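Local coordinates for catalase (Bacillus pumilus, PDB 4QOM) that breaks down hydrogen peroxide to water and oxygen as a haem-dependent tetrameric catalase, at the interface of chains A and B and the interface of chains A and C. Numbering follows the deposited sequence. Chains: chain A/B/C, Catalase.

Contact 1: the interface of chains A and B. Residues chain A 59, 103, 241, 244, 307; chain B 101, 156-158.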
# COMPACT_ATOMS: atom_id res chain seq x y z
N ARG A 59 -20.46 -6.94 2.00
CA ARG A 59 -21.04 -8.24 2.21
C ARG A 59 -21.60 -8.81 0.92
O ARG A 59 -22.51 -8.22 0.34
CB ARG A 59 -22.14 -8.21 3.27
CG ARG A 59 -23.01 -9.49 3.34
CD ARG A 59 -22.32 -10.76 3.72
NE ARG A 59 -22.41 -11.01 5.14
CZ ARG A 59 -21.88 -12.07 5.75
NH1 ARG A 59 -21.23 -13.02 5.08
NH2 ARG A 59 -22.09 -12.21 7.04
N GLY A 103 -19.30 -9.39 7.16
CA GLY A 103 -19.64 -10.04 8.38
C GLY A 103 -21.03 -9.60 8.78
O GLY A 103 -21.59 -10.23 9.64
N GLN A 241 -25.74 -15.07 7.87
CA GLN A 241 -25.26 -15.23 6.51
C GLN A 241 -26.18 -16.14 5.69
O GLN A 241 -25.73 -16.93 4.83
CB GLN A 241 -23.80 -15.69 6.45
CG GLN A 241 -23.57 -17.08 7.05
CD GLN A 241 -22.83 -17.10 8.38
OE1 GLN A 241 -21.67 -16.72 8.51
NE2 GLN A 241 -23.54 -17.54 9.41
N THR A 244 -25.94 -16.05 1.69
CA THR A 244 -24.69 -16.65 1.21
C THR A 244 -24.83 -18.18 1.31
O THR A 244 -24.44 -18.92 0.39
CB THR A 244 -23.49 -16.13 2.08
OG1 THR A 244 -23.17 -14.79 1.67
CG2 THR A 244 -22.25 -16.96 1.92
N PHE A 307 -13.05 -18.36 -1.60
CA PHE A 307 -13.86 -17.16 -1.45
C PHE A 307 -13.02 -15.88 -1.59
O PHE A 307 -13.39 -14.97 -2.34
CB PHE A 307 -14.60 -17.18 -0.10
CG PHE A 307 -15.60 -16.06 0.07
CD1 PHE A 307 -15.17 -14.83 0.55
CD2 PHE A 307 -16.89 -16.21 -0.31
CE1 PHE A 307 -16.06 -13.79 0.69
CE2 PHE A 307 -17.79 -15.19 -0.13
CZ PHE A 307 -17.36 -13.99 0.36
N PRO B 101 -15.85 -10.87 10.84
CA PRO B 101 -15.36 -9.57 10.37
C PRO B 101 -16.02 -8.40 11.04
O PRO B 101 -16.89 -8.56 11.93
CB PRO B 101 -15.64 -9.61 8.86
CG PRO B 101 -15.70 -11.07 8.56
CD PRO B 101 -16.34 -11.70 9.71
N THR B 156 -16.58 -21.61 1.62
CA THR B 156 -17.98 -21.29 1.80
C THR B 156 -18.24 -19.97 2.48
O THR B 156 -19.36 -19.43 2.38
CB THR B 156 -18.71 -22.32 2.65
OG1 THR B 156 -18.22 -22.25 3.99
CG2 THR B 156 -18.50 -23.71 2.08
N ASN B 157 -17.23 -19.43 3.13
CA ASN B 157 -17.38 -18.24 3.98
C ASN B 157 -18.36 -18.41 5.08
O ASN B 157 -18.90 -17.40 5.60
CB ASN B 157 -17.73 -17.03 3.09
CG ASN B 157 -17.43 -15.67 3.77
OD1 ASN B 157 -18.20 -14.65 3.57
ND2 ASN B 157 -16.36 -15.61 4.47
N ILE B 158 -18.49 -19.63 5.61
CA ILE B 158 -19.27 -19.88 6.82
C ILE B 158 -18.38 -20.69 7.82
O ILE B 158 -17.70 -21.64 7.44
CB ILE B 158 -20.60 -20.63 6.53
CG1 ILE B 158 -21.38 -19.88 5.43
CG2 ILE B 158 -21.44 -20.79 7.75
CD1 ILE B 158 -22.69 -20.53 5.01
O HOH W 1 -20.73 -13.73 2.26
O HOH W 2 -20.37 -15.38 6.73
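B:Asn157 lies with its flat amide over the ring of A:Phe307, in one patch of the subunit interface of a haem catalase tetramer. The two planes are 20° apart, close to a parallel stack. B:Asn157 CB sits over one face of the ring toward its rim, 3.6 Å from A:Phe307 CD2, and the amide runs on across that face to bring B:Asn157 OD1 3.4 Å from A:Phe307 CZ. The asparagine backbone has positive phi and psi, and CG stands opposite the backbone N (chi1 -159°), laying the amide along the phenyl. B:Asn157 is also held by water on its polar side. Water 1, 3.0 Å from the amide oxygen OD1 of B:Asn157, links it to the guanidinium NH1 of A:Arg59 and the hydroxyl OG1 of A:Thr244. Water 2, 2.7 Å from B:Asn157 O, reaches the same A:Arg59 NH1 and the amide oxygen OE1 of A:Gln241. Both waters lie in the guanidinium plane at its edge, and the bond from A:Arg59 NH1 to water 2 is nearly straight, 170° at the hydrogen. B:Ile158 follows, its CG1 packed 3.9 Å from A:Gln241 CG. Behind it, B:Ile158 N donates to the hydroxyl OG1 of B:Thr156 over 3.1 Å, which probably braces the turn around B:Asn157.

Contact 2: the interface of chains A and B. Residues chain A 55-56, 143-144, 147-148, 339; chain B 43, 46-47.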
# COMPACT_ATOMS: atom_id res chain seq x y z
N VAL A 55 -15.88 -0.40 -0.43
CA VAL A 55 -16.41 0.75 0.30
C VAL A 55 -17.94 0.68 0.47
O VAL A 55 -18.49 1.22 1.46
CB VAL A 55 -15.96 2.10 -0.40
CG1 VAL A 55 -16.56 2.30 -1.79
CG2 VAL A 55 -16.16 3.30 0.52
N VAL A 56 -18.65 0.11 -0.51
CA VAL A 56 -20.05 -0.31 -0.34
C VAL A 56 -20.18 -1.69 -0.92
O VAL A 56 -19.28 -2.14 -1.68
CB VAL A 56 -21.04 0.67 -1.06
CG1 VAL A 56 -21.13 1.95 -0.28
CG2 VAL A 56 -20.60 0.94 -2.47
N PHE A 143 -22.94 10.94 -4.44
CA PHE A 143 -22.85 9.60 -3.90
C PHE A 143 -22.13 9.47 -2.55
O PHE A 143 -22.64 8.77 -1.68
CB PHE A 143 -22.24 8.65 -4.93
CG PHE A 143 -22.32 7.18 -4.54
CD1 PHE A 143 -23.50 6.49 -4.68
CD2 PHE A 143 -21.17 6.48 -4.15
CE1 PHE A 143 -23.58 5.15 -4.36
CE2 PHE A 143 -21.24 5.14 -3.89
CZ PHE A 143 -22.41 4.47 -4.02
N PRO A 144 -20.98 10.16 -2.31
CA PRO A 144 -20.32 9.94 -1.00
C PRO A 144 -21.21 10.54 0.12
O PRO A 144 -21.27 10.04 1.19
CB PRO A 144 -19.01 10.74 -1.17
CG PRO A 144 -18.76 10.68 -2.68
CD PRO A 144 -20.10 10.84 -3.28
N VAL A 147 -24.09 7.86 0.75
CA VAL A 147 -23.46 6.77 1.45
C VAL A 147 -23.13 7.16 2.90
O VAL A 147 -23.44 6.39 3.83
CB VAL A 147 -22.26 6.17 0.68
CG1 VAL A 147 -21.53 5.15 1.54
CG2 VAL A 147 -22.76 5.52 -0.61
N HIS A 148 -22.47 8.30 3.12
CA HIS A 148 -22.15 8.71 4.40
C HIS A 148 -23.38 8.86 5.32
O HIS A 148 -23.29 8.53 6.50
CB HIS A 148 -21.34 10.02 4.44
CG HIS A 148 -19.92 9.92 4.00
ND1 HIS A 148 -19.06 11.01 4.02
CD2 HIS A 148 -19.20 8.89 3.44
CE1 HIS A 148 -17.88 10.65 3.54
NE2 HIS A 148 -17.96 9.39 3.13
N SER A 339 -15.33 5.67 -10.82
CA SER A 339 -15.16 5.25 -9.46
C SER A 339 -14.75 3.78 -9.28
O SER A 339 -13.93 3.49 -8.36
CB SER A 339 -16.46 5.59 -8.68
OG SER A 339 -16.50 4.98 -7.42
N LEU B 43 -14.84 11.84 -5.16
CA LEU B 43 -15.05 10.40 -5.45
C LEU B 43 -13.74 9.59 -5.09
O LEU B 43 -13.78 8.51 -4.51
CB LEU B 43 -15.38 10.18 -6.89
CG LEU B 43 -16.84 10.51 -7.28
CD1 LEU B 43 -17.03 10.23 -8.76
CD2 LEU B 43 -17.88 9.74 -6.42
N PHE B 46 -13.41 9.19 -1.34
CA PHE B 46 -14.41 8.18 -1.03
C PHE B 46 -14.00 6.77 -1.42
O PHE B 46 -14.06 5.80 -0.58
CB PHE B 46 -15.76 8.56 -1.71
CG PHE B 46 -16.81 7.50 -1.51
CD1 PHE B 46 -17.55 7.45 -0.38
CD2 PHE B 46 -17.05 6.59 -2.53
CE1 PHE B 46 -18.51 6.46 -0.19
CE2 PHE B 46 -17.99 5.60 -2.35
CZ PHE B 46 -18.77 5.57 -1.18
N ASP B 47 -13.37 6.63 -2.57
CA ASP B 47 -12.89 5.37 -3.13
C ASP B 47 -11.73 4.76 -2.31
O ASP B 47 -11.42 3.56 -2.42
CB ASP B 47 -12.42 5.51 -4.55
CG ASP B 47 -13.56 5.74 -5.60
OD1 ASP B 47 -14.72 5.50 -5.22
OD2 ASP B 47 -13.17 6.22 -6.71
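The backbone of B:Phe46 is still helical as it closes helix 37-46, and its carbonyl O comes 3.4 Å from the methyl CG2 of A:Val55. With CG turned away from the backbone N (chi1 176°), the phenyl of B:Phe46 reaches from the helix end into a pocket of chain A, burying far more surface than its neighbours in the patch. A:Val55 covers one face of the ring, CG2 standing above it toward the rim, while its other methyl, CG1, lies 3.6 Å from B:Phe46 CE2. A:Pro144 packs on the opposite face, its CB 3.7 Å from B:Phe46 CD1, and the phenyl is sandwiched between valine and proline. A:Val147 comes in at the edge, with CG1 in the ring plane and 3.7 Å from B:Phe46 CE1. A:Phe143 presents its CD2-CE2 edge to the proline side of the B:Phe46 ring, near CE2 and CZ; the two phenyl planes stand 83° apart, and A:Phe143 CE2 is 3.6 Å from B:Phe46 CE2. B:Asp47, one residue on from B:Phe46, takes a 2.9 Å bond at its carboxylate OD1 from the hydroxyl OG of A:Ser339, which arrives on the syn side and 24° out of the carboxylate plane. B:Leu43, one turn earlier in the helix, adds its CD2 against A:Pro144. The site thus sets the C-terminal end of helix 37-46 of chain B against the start of helix 143-150, the loop at A:Val55 and helix 331-348 of chain A.

Contact 3: the interface of chains A and B. Residues chain A 329, 334, 406; chain B 26, 31.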
# COMPACT_ATOMS: atom_id res chain seq x y z
N GLU A 329 -25.77 9.13 -21.21
CA GLU A 329 -25.48 10.42 -20.57
C GLU A 329 -25.95 10.58 -19.09
O GLU A 329 -25.60 11.57 -18.45
CB GLU A 329 -26.11 11.52 -21.46
CG GLU A 329 -27.58 11.25 -21.79
CD GLU A 329 -27.91 10.39 -23.10
OE1 GLU A 329 -27.20 9.44 -23.51
OE2 GLU A 329 -28.95 10.64 -23.74
N GLN A 334 -22.22 8.17 -15.32
CA GLN A 334 -20.99 8.76 -15.75
C GLN A 334 -19.93 8.74 -14.62
O GLN A 334 -18.77 8.42 -14.86
CB GLN A 334 -21.19 10.20 -16.23
CG GLN A 334 -22.05 10.32 -17.49
CD GLN A 334 -21.26 10.15 -18.76
OE1 GLN A 334 -20.24 10.81 -18.94
NE2 GLN A 334 -21.69 9.25 -19.65
N LEU A 406 -24.19 15.81 -28.89
CA LEU A 406 -24.31 16.65 -27.72
C LEU A 406 -25.37 17.71 -28.04
O LEU A 406 -25.30 18.38 -29.08
CB LEU A 406 -23.00 17.36 -27.45
CG LEU A 406 -21.76 16.47 -27.28
CD1 LEU A 406 -20.48 17.28 -27.29
CD2 LEU A 406 -21.91 15.66 -26.00
N ALA B 26 -21.90 18.45 -20.40
CA ALA B 26 -22.19 19.12 -21.67
C ALA B 26 -23.67 19.50 -21.77
O ALA B 26 -24.48 18.73 -22.26
CB ALA B 26 -21.74 18.27 -22.87
N PRO B 31 -23.19 14.28 -21.23
CA PRO B 31 -22.19 13.50 -20.50
C PRO B 31 -21.25 14.41 -19.73
O PRO B 31 -21.20 15.62 -19.93
CB PRO B 31 -21.47 12.74 -21.62
CG PRO B 31 -21.70 13.52 -22.81
CD PRO B 31 -23.06 14.07 -22.66
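The amide oxygen OE1 of A:Gln334, on helix 331-348, lies 3.5 Å from CB of B:Pro31, a packing contact and not a hydrogen bond. The glutamine side chain runs alongside the pyrrolidine, pointing the same way, and the amide carbon CD of A:Gln334 is 3.9 Å from B:Pro31 CB. A bend at chi2, -85°, swings the amide out from the helix and over to the proline. On another side of the pyrrolidine, A:Leu406 offers its methyl CD2, 3.8 Å from CG and 3.9 Å from CD of B:Pro31. The same methyl, A:Leu406 CD2, also reaches B:Ala26 CB, at 4.1 Å, so it bridges two residues of the chain B N-terminal segment. A:Glu329 completes the surround with its aliphatic part: A:Glu329 CB stands 4.0 Å from B:Pro31 N, while the chain bends at chi2 and carries the carboxylate away from the ring. B:Pro31 is therefore held among the side chains of A:Gln334, A:Leu406 and A:Glu329, and buries more surface than the residues around it. The contact is small. It probably helps to fix the path of the N-terminal segment of one subunit against its neighbour, supporting the catalase tetramer.

Contact 4: the interface of chains A and C. Residues chain A 363-366; chain C 10-12, 14.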
# COMPACT_ATOMS: atom_id res chain seq x y z
N PRO A 363 -7.82 -11.99 -25.75
CA PRO A 363 -6.40 -11.66 -25.62
C PRO A 363 -6.23 -10.23 -25.10
O PRO A 363 -7.04 -9.35 -25.42
CB PRO A 363 -5.86 -11.76 -27.05
CG PRO A 363 -6.89 -12.48 -27.87
CD PRO A 363 -8.20 -12.36 -27.14
N VAL A 364 -5.21 -10.02 -24.28
CA VAL A 364 -4.84 -8.71 -23.85
C VAL A 364 -3.42 -8.45 -24.35
O VAL A 364 -2.46 -9.17 -24.04
CB VAL A 364 -4.88 -8.58 -22.31
CG1 VAL A 364 -4.30 -7.27 -21.84
CG2 VAL A 364 -6.28 -8.79 -21.79
N HIS A 365 -3.27 -7.38 -25.08
CA HIS A 365 -1.93 -6.93 -25.57
C HIS A 365 -1.91 -5.39 -25.51
O HIS A 365 -2.66 -4.72 -26.20
CB HIS A 365 -1.70 -7.32 -27.05
CG HIS A 365 -1.87 -8.77 -27.33
ND1 HIS A 365 -0.98 -9.72 -26.88
CD2 HIS A 365 -2.78 -9.44 -28.10
CE1 HIS A 365 -1.37 -10.92 -27.29
NE2 HIS A 365 -2.44 -10.77 -28.04
N ASN A 366 -1.02 -4.82 -24.74
CA ASN A 366 -0.84 -3.39 -24.75
C ASN A 366 0.53 -2.99 -24.25
O ASN A 366 1.37 -3.86 -24.05
CB ASN A 366 -2.03 -2.67 -24.08
CG ASN A 366 -2.21 -3.03 -22.66
OD1 ASN A 366 -1.20 -3.10 -21.89
ND2 ASN A 366 -3.45 -3.28 -22.27
N THR C 10 -5.23 -3.71 -27.02
CA THR C 10 -6.46 -3.88 -26.27
C THR C 10 -6.43 -3.12 -25.00
O THR C 10 -5.36 -2.75 -24.48
CB THR C 10 -6.76 -5.35 -25.94
OG1 THR C 10 -5.84 -5.78 -24.93
CG2 THR C 10 -6.55 -6.22 -27.16
N THR C 11 -7.60 -2.92 -24.42
CA THR C 11 -7.64 -2.56 -23.01
C THR C 11 -7.32 -3.79 -22.13
O THR C 11 -7.22 -4.90 -22.62
CB THR C 11 -9.00 -2.04 -22.57
OG1 THR C 11 -9.97 -3.10 -22.58
CG2 THR C 11 -9.51 -0.92 -23.44
N ASN C 12 -7.20 -3.57 -20.80
CA ASN C 12 -7.00 -4.69 -19.91
C ASN C 12 -8.22 -5.56 -19.74
O ASN C 12 -8.12 -6.68 -19.25
CB ASN C 12 -6.51 -4.23 -18.55
CG ASN C 12 -5.15 -3.54 -18.63
OD1 ASN C 12 -4.33 -3.87 -19.51
ND2 ASN C 12 -4.89 -2.63 -17.68
N GLY C 14 -9.59 -6.65 -22.45
CA GLY C 14 -9.49 -7.45 -23.66
C GLY C 14 -10.33 -6.88 -24.82
O GLY C 14 -10.52 -7.58 -25.83
O HOH W 3 -8.94 -9.10 -27.34
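C:Thr10 lies against the chain A segment A:Pro363 to A:Asn366, and its side chain can be followed outward from CB, which is 4.0 Å from the carbonyl O of A:Pro363. The methyl CG2 of C:Thr10 leans toward A:Pro363 O, at 3.6 Å. The hydroxyl OG1 of C:Thr10 sits between the backbone N and the carbonyl carbon (chi1 72°), where it accepts from the backbone N of A:His365 over 3.0 Å and donates to O of C:Thr11 over 2.8 Å, and so is gripped from both chains. The backbone N of C:Thr10 answers with a 2.9 Å bond to A:His365 O. A:Asn366 then uses its amide nitrogen ND2 twice, with C:Thr10 O and C:Asn12 OD1 each at 3.0 Å. Both acceptors lie close to the plane of the A:Asn366 amide, which fixes its rotation, although ND2 stands above the carbonyl plane of C:Asn12, 37° out of it. The two asparagine amides are turned 54° apart. A:Val364 CG2 packs 4.0 Å from C:Gly14 CA, and water 3 joins A:Pro363 O to C:Gly14 O. The site pairs two stretches of loop: the chain C N-terminal segment, before strand 25-26, runs beside the chain A loop that follows 3-10 helix 356-358.

Contacts 1, 2 and 3 belong to the interface of chains A and B, and contact 4 to that of chains A and C. Centre to centre of their C-alpha atoms, contacts 1 and 2 are about 23 Å apart and contacts 2 and 3 about 21 Å, while contacts 1 and 3 are about 39 Å apart. Contact 4 is about 27 Å from contact 3 and 33 Å from contact 1. Helix 331-348 of chain A serves both contacts 2 and 3. N-terminal residues of a partner chain enter contacts 2, 3 and 4, so this region of each subunit probably helps tie the tetramer together along more than one interface.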